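Local atomic coordinates of enoyl-CoA hydratase (PDB entry 2PPY), a protein that probably catalyses the hydration of enoyl-CoA thioesters in fatty acid beta-oxidation. Residues Lys8-Ile22 and Glu39-Ile53. Numbering follows the deposited sequence.
Sequences KQYLTVFKEDGIAEI and EFNAAIDDIRFDPDI
Lys15 reaches from strand 11-16 to Asp46 in the last turn of helix 34-48 and Asp50 in the loop that follows it, and its ammonium forms a salt-bridge network with both. NZ lies 2.6 Å from Asp50 OD2, which offers its anti lone pair, and 2.8 Å from Asp46 OD2, met on the syn side but 30° out of the carboxylate plane. The lysine chain runs extended beyond CG, so that its methylenes pass across Ile53 CD1 before the charge arrives. Asp50 is employed twice: its other oxygen, OD1, accepts from the backbone N of Asp52 at 3.2 Å in an Asx turn. At the hairpin turn, Gly18 CA makes a CA-H...O contact of 3.0 Å with Asp52 O, while the Gly18 backbone bonds to Lys54. The middle is apolar. Ala20 CB sits 3.6 Å from Ile53 CG2, Val13 CG2 meets Ala43 CB, and Ile22 CD1 packs among Phe40, Ala43 and Ile47. Leu11 CD1 comes to the edge of the Phe40 ring, 3.9 Å from its CD1. At the far end Glu39 OE1 accepts from Tyr10 N (3.2 Å, 137°), doubtfully, as OE1 is modelled too close to a neighbour; Lys8 NZ stays beyond salt-bridge range of Glu39 OE2. The helix, from the beta-alpha-beta unit linking strands 19-24 and 55-60, packs against the hairpin of strands 11-16 and 19-24, with strand 4-7 beyond it in the crotonase-fold sheet. The chemistry implies an apolar middle between polar ends, held more firmly at Lys15, where two carboxylates sharing one ammonium probably relieve their mutual repulsion.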
ATOM      1  N   LYS A   8     -12.514 -12.244  37.175  1.00 85.78           N
ATOM      2  CA  LYS A   8     -12.913 -10.852  37.345  1.00 83.29           C
ATOM      3  C   LYS A   8     -14.437 -10.874  37.282  1.00 77.50           C
ATOM      4  O   LYS A   8     -15.037 -11.935  37.443  1.00 79.30           O
ATOM      5  CB  LYS A   8     -12.334  -9.968  36.236  1.00 87.67           C
ATOM      6  CG  LYS A   8     -10.855  -9.646  36.422  1.00 92.30           C
ATOM      7  CD  LYS A   8     -10.380  -8.581  35.446  1.00 97.09           C
ATOM      8  CE  LYS A   8      -8.958  -8.137  35.764  1.00100.12           C
ATOM      9  NZ  LYS A   8      -8.488  -7.046  34.865  1.00 99.49           N
ATOM     10  N   GLN A   9     -15.070  -9.729  37.050  1.00 70.41           N
ATOM     11  CA  GLN A   9     -16.529  -9.708  36.994  1.00 62.62           C
ATOM     12  C   GLN A   9     -17.117  -9.852  35.596  1.00 56.91           C
ATOM     13  O   GLN A   9     -18.225 -10.363  35.439  1.00 60.87           O
ATOM     14  CB  GLN A   9     -17.076  -8.435  37.647  1.00 60.70           C
ATOM     15  CG  GLN A   9     -16.383  -7.151  37.235  1.00 58.89           C
ATOM     16  CD  GLN A   9     -17.121  -5.922  37.734  1.00 63.62           C
ATOM     17  OE1 GLN A   9     -17.838  -5.979  38.735  1.00 63.16           O
ATOM     18  NE2 GLN A   9     -16.941  -4.800  37.045  1.00 59.60           N
ATOM     19  N   TYR A  10     -16.378  -9.412  34.583  1.00 48.42           N
ATOM     20  CA  TYR A  10     -16.857  -9.492  33.206  1.00 40.37           C
ATOM     21  C   TYR A  10     -16.363 -10.738  32.486  1.00 34.42           C
ATOM     22  O   TYR A  10     -17.004 -11.222  31.550  1.00 31.34           O
ATOM     23  CB  TYR A  10     -16.406  -8.264  32.418  1.00 36.84           C
ATOM     24  CG  TYR A  10     -17.022  -6.962  32.865  1.00 36.08           C
ATOM     25  CD1 TYR A  10     -18.286  -6.580  32.425  1.00 41.41           C
ATOM     26  CD2 TYR A  10     -16.329  -6.097  33.706  1.00 37.66           C
ATOM     27  CE1 TYR A  10     -18.845  -5.363  32.809  1.00 43.24           C
ATOM     28  CE2 TYR A  10     -16.878  -4.880  34.095  1.00 39.32           C
ATOM     29  CZ  TYR A  10     -18.133  -4.518  33.643  1.00 39.20           C
ATOM     30  OH  TYR A  10     -18.669  -3.308  34.019  1.00 46.52           O
ATOM     31  N   LEU A  11     -15.222 -11.260  32.917  1.00 32.50           N
ATOM     32  CA  LEU A  11     -14.657 -12.430  32.269  1.00 30.34           C
ATOM     33  C   LEU A  11     -13.716 -13.190  33.188  1.00 29.63           C
ATOM     34  O   LEU A  11     -13.257 -12.659  34.199  1.00 24.43           O
ATOM     35  CB  LEU A  11     -13.920 -11.988  30.993  1.00 31.93           C
ATOM     36  CG  LEU A  11     -12.392 -12.044  30.807  1.00 36.37           C
ATOM     37  CD1 LEU A  11     -12.044 -11.203  29.583  1.00 37.59           C
ATOM     38  CD2 LEU A  11     -11.639 -11.498  32.003  1.00 34.28           C
ATOM     39  N   THR A  12     -13.425 -14.434  32.818  1.00 29.86           N
ATOM     40  CA  THR A  12     -12.520 -15.284  33.578  1.00 28.02           C
ATOM     41  C   THR A  12     -11.515 -15.937  32.632  1.00 29.15           C
ATOM     42  O   THR A  12     -11.872 -16.381  31.540  1.00 30.83           O
ATOM     43  CB  THR A  12     -13.292 -16.392  34.330  1.00 31.86           C
ATOM     44  OG1 THR A  12     -14.149 -15.795  35.308  1.00 34.48           O
ATOM     45  CG2 THR A  12     -12.331 -17.343  35.024  1.00 29.26           C
ATOM     46  N   VAL A  13     -10.256 -15.985  33.052  1.00 28.65           N
ATOM     47  CA  VAL A  13      -9.207 -16.591  32.244  1.00 25.92           C
ATOM     48  C   VAL A  13      -8.728 -17.884  32.896  1.00 27.40           C
ATOM     49  O   VAL A  13      -8.381 -17.900  34.075  1.00 30.35           O
ATOM     50  CB  VAL A  13      -7.990 -15.642  32.081  1.00 25.41           C
ATOM     51  CG1 VAL A  13      -6.911 -16.319  31.246  1.00 26.09           C
ATOM     52  CG2 VAL A  13      -8.421 -14.343  31.425  1.00 26.60           C
ATOM     53  N   PHE A  14      -8.722 -18.962  32.121  1.00 23.89           N
ATOM     54  CA  PHE A  14      -8.270 -20.268  32.592  1.00 25.94           C
ATOM     55  C   PHE A  14      -7.027 -20.642  31.792  1.00 29.73           C
ATOM     56  O   PHE A  14      -7.023 -20.536  30.566  1.00 31.85           O
ATOM     57  CB  PHE A  14      -9.349 -21.331  32.358  1.00 32.33           C
ATOM     58  CG  PHE A  14     -10.606 -21.114  33.151  1.00 36.92           C
ATOM     59  CD1 PHE A  14     -10.616 -21.293  34.530  1.00 38.10           C
ATOM     60  CD2 PHE A  14     -11.786 -20.739  32.516  1.00 39.79           C
ATOM     61  CE1 PHE A  14     -11.787 -21.103  35.269  1.00 39.95           C
ATOM     62  CE2 PHE A  14     -12.962 -20.545  33.243  1.00 39.70           C
ATOM     63  CZ  PHE A  14     -12.961 -20.727  34.624  1.00 41.46           C
ATOM     64  N   LYS A  15      -5.973 -21.075  32.478  1.00 30.16           N
ATOM     65  CA  LYS A  15      -4.740 -21.464  31.802  1.00 27.03           C
ATOM     66  C   LYS A  15      -4.401 -22.910  32.113  1.00 32.64           C
ATOM     67  O   LYS A  15      -4.403 -23.319  33.275  1.00 30.63           O
ATOM     68  CB  LYS A  15      -3.574 -20.576  32.233  1.00 23.27           C
ATOM     69  CG  LYS A  15      -3.686 -19.119  31.803  1.00 24.25           C
ATOM     70  CD  LYS A  15      -2.425 -18.375  32.195  1.00 29.91           C
ATOM     71  CE  LYS A  15      -2.522 -16.888  31.910  1.00 34.91           C
ATOM     72  NZ  LYS A  15      -1.265 -16.195  32.320  1.00 31.21           N
ATOM     73  N   GLU A  16      -4.098 -23.678  31.074  1.00 32.29           N
ATOM     74  CA  GLU A  16      -3.766 -25.079  31.257  1.00 37.23           C
ATOM     75  C   GLU A  16      -3.118 -25.666  30.011  1.00 34.63           C
ATOM     76  O   GLU A  16      -3.618 -25.501  28.904  1.00 36.99           O
ATOM     77  CB  GLU A  16      -5.037 -25.858  31.614  1.00 43.33           C
ATOM     78  CG  GLU A  16      -4.823 -27.321  31.955  1.00 55.22           C
ATOM     79  CD  GLU A  16      -6.088 -27.974  32.490  1.00 65.67           C
ATOM     80  OE1 GLU A  16      -7.112 -27.978  31.771  1.00 67.58           O
ATOM     81  OE2 GLU A  16      -6.057 -28.482  33.632  1.00 67.65           O
ATOM     82  N   ASP A  17      -1.990 -26.338  30.211  1.00 34.56           N
ATOM     83  CA  ASP A  17      -1.243 -26.988  29.136  1.00 36.38           C
ATOM     84  C   ASP A  17      -1.092 -26.202  27.834  1.00 35.67           C
ATOM     85  O   ASP A  17      -1.399 -26.711  26.752  1.00 31.38           O
ATOM     86  CB  ASP A  17      -1.859 -28.357  28.840  1.00 42.72           C
ATOM     87  CG  ASP A  17      -1.706 -29.325  30.000  1.00 49.21           C
ATOM     88  OD1 ASP A  17      -0.550 -29.617  30.378  1.00 50.20           O
ATOM     89  OD2 ASP A  17      -2.739 -29.790  30.532  1.00 49.72           O
ATOM     90  N   GLY A  18      -0.608 -24.969  27.938  1.00 34.80           N
ATOM     91  CA  GLY A  18      -0.403 -24.156  26.751  1.00 34.29           C
ATOM     92  C   GLY A  18      -1.639 -23.539  26.123  1.00 29.55           C
ATOM     93  O   GLY A  18      -1.560 -22.962  25.038  1.00 32.59           O
ATOM     94  N   ILE A  19      -2.781 -23.658  26.790  1.00 26.47           N
ATOM     95  CA  ILE A  19      -4.018 -23.084  26.273  1.00 24.09           C
ATOM     96  C   ILE A  19      -4.667 -22.189  27.321  1.00 26.39           C
ATOM     97  O   ILE A  19      -4.681 -22.513  28.510  1.00 26.34           O
ATOM     98  CB  ILE A  19      -5.037 -24.175  25.884  1.00 24.78           C
ATOM     99  CG1 ILE A  19      -4.467 -25.052  24.767  1.00 28.21           C
ATOM    100  CG2 ILE A  19      -6.343 -23.534  25.439  1.00 18.67           C
ATOM    101  CD1 ILE A  19      -5.347 -26.234  24.412  1.00 18.38           C
ATOM    102  N   ALA A  20      -5.190 -21.054  26.876  1.00 21.28           N
ATOM    103  CA  ALA A  20      -5.867 -20.129  27.770  1.00 19.07           C
ATOM    104  C   ALA A  20      -7.273 -19.946  27.237  1.00 21.11           C
ATOM    105  O   ALA A  20      -7.473 -19.804  26.032  1.00 25.92           O
ATOM    106  CB  ALA A  20      -5.143 -18.788  27.808  1.00 16.17           C
ATOM    107  N   GLU A  21      -8.254 -19.977  28.128  1.00 21.62           N
ATOM    108  CA  GLU A  21      -9.631 -19.794  27.711  1.00 21.12           C
ATOM    109  C   GLU A  21     -10.159 -18.548  28.384  1.00 24.84           C
ATOM    110  O   GLU A  21     -10.103 -18.419  29.605  1.00 22.34           O
ATOM    111  CB  GLU A  21     -10.503 -20.987  28.109  1.00 21.29           C
ATOM    112  CG  GLU A  21      -9.995 -22.336  27.654  1.00 25.27           C
ATOM    113  CD  GLU A  21     -11.056 -23.418  27.771  1.00 25.61           C
ATOM    114  OE1 GLU A  21     -11.936 -23.297  28.647  1.00 31.23           O
ATOM    115  OE2 GLU A  21     -11.007 -24.395  26.993  1.00 26.86           O
ATOM    116  N   ILE A  22     -10.656 -17.620  27.578  1.00 25.58           N
ATOM    117  CA  ILE A  22     -11.214 -16.391  28.108  1.00 22.44           C
ATOM    118  C   ILE A  22     -12.726 -16.561  28.056  1.00 26.23           C
ATOM    119  O   ILE A  22     -13.330 -16.506  26.980  1.00 21.53           O
ATOM    120  CB  ILE A  22     -10.801 -15.172  27.258  1.00 18.93           C
ATOM    121  CG1 ILE A  22      -9.273 -15.100  27.148  1.00 14.55           C
ATOM    122  CG2 ILE A  22     -11.344 -13.899  27.891  1.00 18.32           C
ATOM    123  CD1 ILE A  22      -8.757 -13.952  26.280  1.00 18.31           C
ATOM    124  N   GLU A  39     -10.753  -5.026  30.721  1.00 20.92           N
ATOM    125  CA  GLU A  39     -10.402  -6.332  31.268  1.00 19.49           C
ATOM    126  C   GLU A  39      -9.916  -7.265  30.160  1.00 20.25           C
ATOM    127  O   GLU A  39      -8.958  -8.014  30.348  1.00 17.18           O
ATOM    128  CB  GLU A  39     -11.599  -6.972  31.978  1.00 29.49           C
ATOM    129  CG  GLU A  39     -12.161  -6.163  33.144  1.00 40.32           C
ATOM    130  CD  GLU A  39     -13.007  -7.009  34.083  1.00 47.89           C
ATOM    131  OE1 GLU A  39     -13.846  -7.788  33.591  1.00 50.11           O
ATOM    132  OE2 GLU A  39     -12.836  -6.894  35.315  1.00 47.89           O
ATOM    133  N   PHE A  40     -10.578  -7.219  29.006  1.00 18.97           N
ATOM    134  CA  PHE A  40     -10.193  -8.063  27.876  1.00 19.38           C
ATOM    135  C   PHE A  40      -8.777  -7.689  27.430  1.00 18.71           C
ATOM    136  O   PHE A  40      -7.965  -8.559  27.100  1.00 17.93           O
ATOM    137  CB  PHE A  40     -11.174  -7.883  26.710  1.00 20.85           C
ATOM    138  CG  PHE A  40     -11.017  -8.912  25.621  1.00 24.86           C
ATOM    139  CD1 PHE A  40     -11.213 -10.262  25.891  1.00 27.88           C
ATOM    140  CD2 PHE A  40     -10.672  -8.535  24.329  1.00 28.19           C
ATOM    141  CE1 PHE A  40     -11.074 -11.221  24.887  1.00 31.02           C
ATOM    142  CE2 PHE A  40     -10.530  -9.487  23.317  1.00 31.31           C
ATOM    143  CZ  PHE A  40     -10.729 -10.833  23.600  1.00 25.33           C
ATOM    144  N   ASN A  41      -8.491  -6.388  27.428  1.00 15.83           N
ATOM    145  CA  ASN A  41      -7.170  -5.889  27.054  1.00 16.73           C
ATOM    146  C   ASN A  41      -6.115  -6.404  28.031  1.00 18.73           C
ATOM    147  O   ASN A  41      -5.025  -6.806  27.629  1.00 21.20           O
ATOM    148  CB  ASN A  41      -7.157  -4.359  27.073  1.00 17.40           C
ATOM    149  CG  ASN A  41      -5.803  -3.790  26.708  1.00 21.00           C
ATOM    150  OD1 ASN A  41      -5.350  -3.913  25.572  1.00 18.87           O
ATOM    151  ND2 ASN A  41      -5.143  -3.174  27.677  1.00 20.96           N
ATOM    152  N   ALA A  42      -6.444  -6.381  29.321  1.00 20.85           N
ATOM    153  CA  ALA A  42      -5.523  -6.856  30.354  1.00 20.91           C
ATOM    154  C   ALA A  42      -5.233  -8.344  30.183  1.00 17.46           C
ATOM    155  O   ALA A  42      -4.102  -8.790  30.381  1.00 21.35           O
ATOM    156  CB  ALA A  42      -6.105  -6.595  31.738  1.00 13.70           C
ATOM    157  N   ALA A  43      -6.258  -9.109  29.817  1.00 15.73           N
ATOM    158  CA  ALA A  43      -6.105 -10.546  29.615  1.00 16.65           C
ATOM    159  C   ALA A  43      -5.136 -10.796  28.465  1.00 20.43           C
ATOM    160  O   ALA A  43      -4.276 -11.677  28.533  1.00 22.39           O
ATOM    161  CB  ALA A  43      -7.454 -11.176  29.308  1.00 21.12           C
ATOM    162  N   ILE A  44      -5.281 -10.007  27.406  1.00 20.76           N
ATOM    163  CA  ILE A  44      -4.406 -10.130  26.248  1.00 18.98           C
ATOM    164  C   ILE A  44      -2.961  -9.848  26.657  1.00 19.82           C
ATOM    165  O   ILE A  44      -2.062 -10.639  26.356  1.00 22.01           O
ATOM    166  CB  ILE A  44      -4.831  -9.156  25.126  1.00 17.33           C
ATOM    167  CG1 ILE A  44      -6.228  -9.540  24.621  1.00 18.88           C
ATOM    168  CG2 ILE A  44      -3.829  -9.201  23.990  1.00 15.76           C
ATOM    169  CD1 ILE A  44      -6.777  -8.636  23.546  1.00 18.06           C
ATOM    170  N   ASP A  45      -2.738  -8.731  27.350  1.00 14.96           N
ATOM    171  CA  ASP A  45      -1.388  -8.385  27.794  1.00 21.87           C
ATOM    172  C   ASP A  45      -0.823  -9.475  28.699  1.00 23.14           C
ATOM    173  O   ASP A  45       0.324  -9.896  28.540  1.00 29.03           O
ATOM    174  CB  ASP A  45      -1.374  -7.046  28.542  1.00 20.79           C
ATOM    175  CG  ASP A  45      -1.548  -5.858  27.621  1.00 23.22           C
ATOM    176  OD1 ASP A  45      -1.191  -5.970  26.431  1.00 24.73           O
ATOM    177  OD2 ASP A  45      -2.027  -4.805  28.089  1.00 21.57           O
ATOM    178  N   ASP A  46      -1.635  -9.931  29.647  1.00 20.36           N
ATOM    179  CA  ASP A  46      -1.208 -10.984  30.561  1.00 23.89           C
ATOM    180  C   ASP A  46      -0.773 -12.226  29.797  1.00 23.19           C
ATOM    181  O   ASP A  46       0.312 -12.757  30.022  1.00 24.74           O
ATOM    182  CB  ASP A  46      -2.340 -11.374  31.506  1.00 25.86           C
ATOM    183  CG  ASP A  46      -1.973 -12.557  32.381  1.00 32.26           C
ATOM    184  OD1 ASP A  46      -1.128 -12.384  33.284  1.00 38.96           O
ATOM    185  OD2 ASP A  46      -2.514 -13.662  32.159  1.00 30.12           O
ATOM    186  N   ILE A  47      -1.636 -12.687  28.898  1.00 25.15           N
ATOM    187  CA  ILE A  47      -1.355 -13.874  28.107  1.00 17.82           C
ATOM    188  C   ILE A  47      -0.107 -13.721  27.244  1.00 21.69           C
ATOM    189  O   ILE A  47       0.651 -14.679  27.076  1.00 16.18           O
ATOM    190  CB  ILE A  47      -2.571 -14.245  27.230  1.00 22.73           C
ATOM    191  CG1 ILE A  47      -3.751 -14.621  28.137  1.00 23.52           C
ATOM    192  CG2 ILE A  47      -2.222 -15.405  26.308  1.00 22.47           C
ATOM    193  CD1 ILE A  47      -5.060 -14.843  27.418  1.00 21.29           C
ATOM    194  N   ARG A  48       0.108 -12.519  26.707  1.00 22.36           N
ATOM    195  CA  ARG A  48       1.280 -12.250  25.874  1.00 18.75           C
ATOM    196  C   ARG A  48       2.564 -12.479  26.661  1.00 19.57           C
ATOM    197  O   ARG A  48       3.507 -13.088  26.167  1.00 23.58           O
ATOM    198  CB  ARG A  48       1.285 -10.797  25.387  1.00 16.47           C
ATOM    199  CG  ARG A  48       0.470 -10.486  24.150  1.00 19.92           C
ATOM    200  CD  ARG A  48       0.544  -8.985  23.897  1.00 24.20           C
ATOM    201  NE  ARG A  48       0.003  -8.572  22.605  1.00 18.69           N
ATOM    202  CZ  ARG A  48       0.114  -7.337  22.128  1.00 21.24           C
ATOM    203  NH1 ARG A  48       0.741  -6.408  22.838  1.00 19.52           N
ATOM    204  NH2 ARG A  48      -0.390  -7.028  20.941  1.00 23.03           N
ATOM    205  N   PHE A  49       2.599 -11.968  27.888  1.00 18.47           N
ATOM    206  CA  PHE A  49       3.779 -12.095  28.729  1.00 24.90           C
ATOM    207  C   PHE A  49       3.901 -13.461  29.390  1.00 29.04           C
ATOM    208  O   PHE A  49       4.767 -13.667  30.238  1.00 34.39           O
ATOM    209  CB  PHE A  49       3.783 -10.985  29.786  1.00 24.69           C
ATOM    210  CG  PHE A  49       4.289  -9.665  29.273  1.00 22.99           C
ATOM    211  CD1 PHE A  49       5.635  -9.326  29.394  1.00 28.70           C
ATOM    212  CD2 PHE A  49       3.426  -8.764  28.657  1.00 28.43           C
ATOM    213  CE1 PHE A  49       6.115  -8.110  28.913  1.00 24.69           C
ATOM    214  CE2 PHE A  49       3.896  -7.545  28.171  1.00 26.39           C
ATOM    215  CZ  PHE A  49       5.244  -7.218  28.300  1.00 28.71           C
ATOM    216  N   ASP A  50       3.035 -14.392  29.001  1.00 28.38           N
ATOM    217  CA  ASP A  50       3.065 -15.745  29.548  1.00 27.61           C
ATOM    218  C   ASP A  50       3.530 -16.697  28.448  1.00 27.59           C
ATOM    219  O   ASP A  50       2.725 -17.179  27.659  1.00 31.49           O
ATOM    220  CB  ASP A  50       1.673 -16.157  30.027  1.00 26.55           C
ATOM    221  CG  ASP A  50       1.685 -17.470  30.792  1.00 24.01           C
ATOM    222  OD1 ASP A  50       2.643 -18.251  30.624  1.00 25.15           O
ATOM    223  OD2 ASP A  50       0.727 -17.725  31.551  1.00 28.26           O
ATOM    224  N   PRO A  51       4.841 -16.990  28.401  1.00 29.65           N
ATOM    225  CA  PRO A  51       5.498 -17.869  27.427  1.00 31.75           C
ATOM    226  C   PRO A  51       4.871 -19.247  27.234  1.00 33.65           C
ATOM    227  O   PRO A  51       4.990 -19.845  26.164  1.00 34.23           O
ATOM    228  CB  PRO A  51       6.923 -17.981  27.968  1.00 31.76           C
ATOM    229  CG  PRO A  51       7.111 -16.705  28.700  1.00 40.16           C
ATOM    230  CD  PRO A  51       5.805 -16.559  29.426  1.00 35.53           C
ATOM    231  N   ASP A  52       4.208 -19.751  28.266  1.00 33.68           N
ATOM    232  CA  ASP A  52       3.608 -21.076  28.193  1.00 32.71           C
ATOM    233  C   ASP A  52       2.323 -21.159  27.387  1.00 27.11           C
ATOM    234  O   ASP A  52       1.944 -22.244  26.945  1.00 27.57           O
ATOM    235  CB  ASP A  52       3.362 -21.615  29.606  1.00 37.64           C
ATOM    236  CG  ASP A  52       4.644 -21.757  30.408  1.00 45.51           C
ATOM    237  OD1 ASP A  52       5.584 -22.425  29.923  1.00 43.84           O
ATOM    238  OD2 ASP A  52       4.707 -21.201  31.525  1.00 50.71           O
ATOM    239  N   ILE A  53       1.648 -20.031  27.192  1.00 23.86           N
ATOM    240  CA  ILE A  53       0.397 -20.037  26.437  1.00 20.78           C
ATOM    241  C   ILE A  53       0.660 -19.894  24.944  1.00 22.57           C
ATOM    242  O   ILE A  53       1.262 -18.919  24.499  1.00 21.33           O
ATOM    243  CB  ILE A  53      -0.545 -18.902  26.885  1.00 19.33           C
ATOM    244  CG1 ILE A  53      -0.706 -18.918  28.408  1.00 19.95           C
ATOM    245  CG2 ILE A  53      -1.914 -19.081  26.221  1.00 16.05           C
ATOM    246  CD1 ILE A  53      -1.322 -20.199  28.952  1.00 24.94           C
TER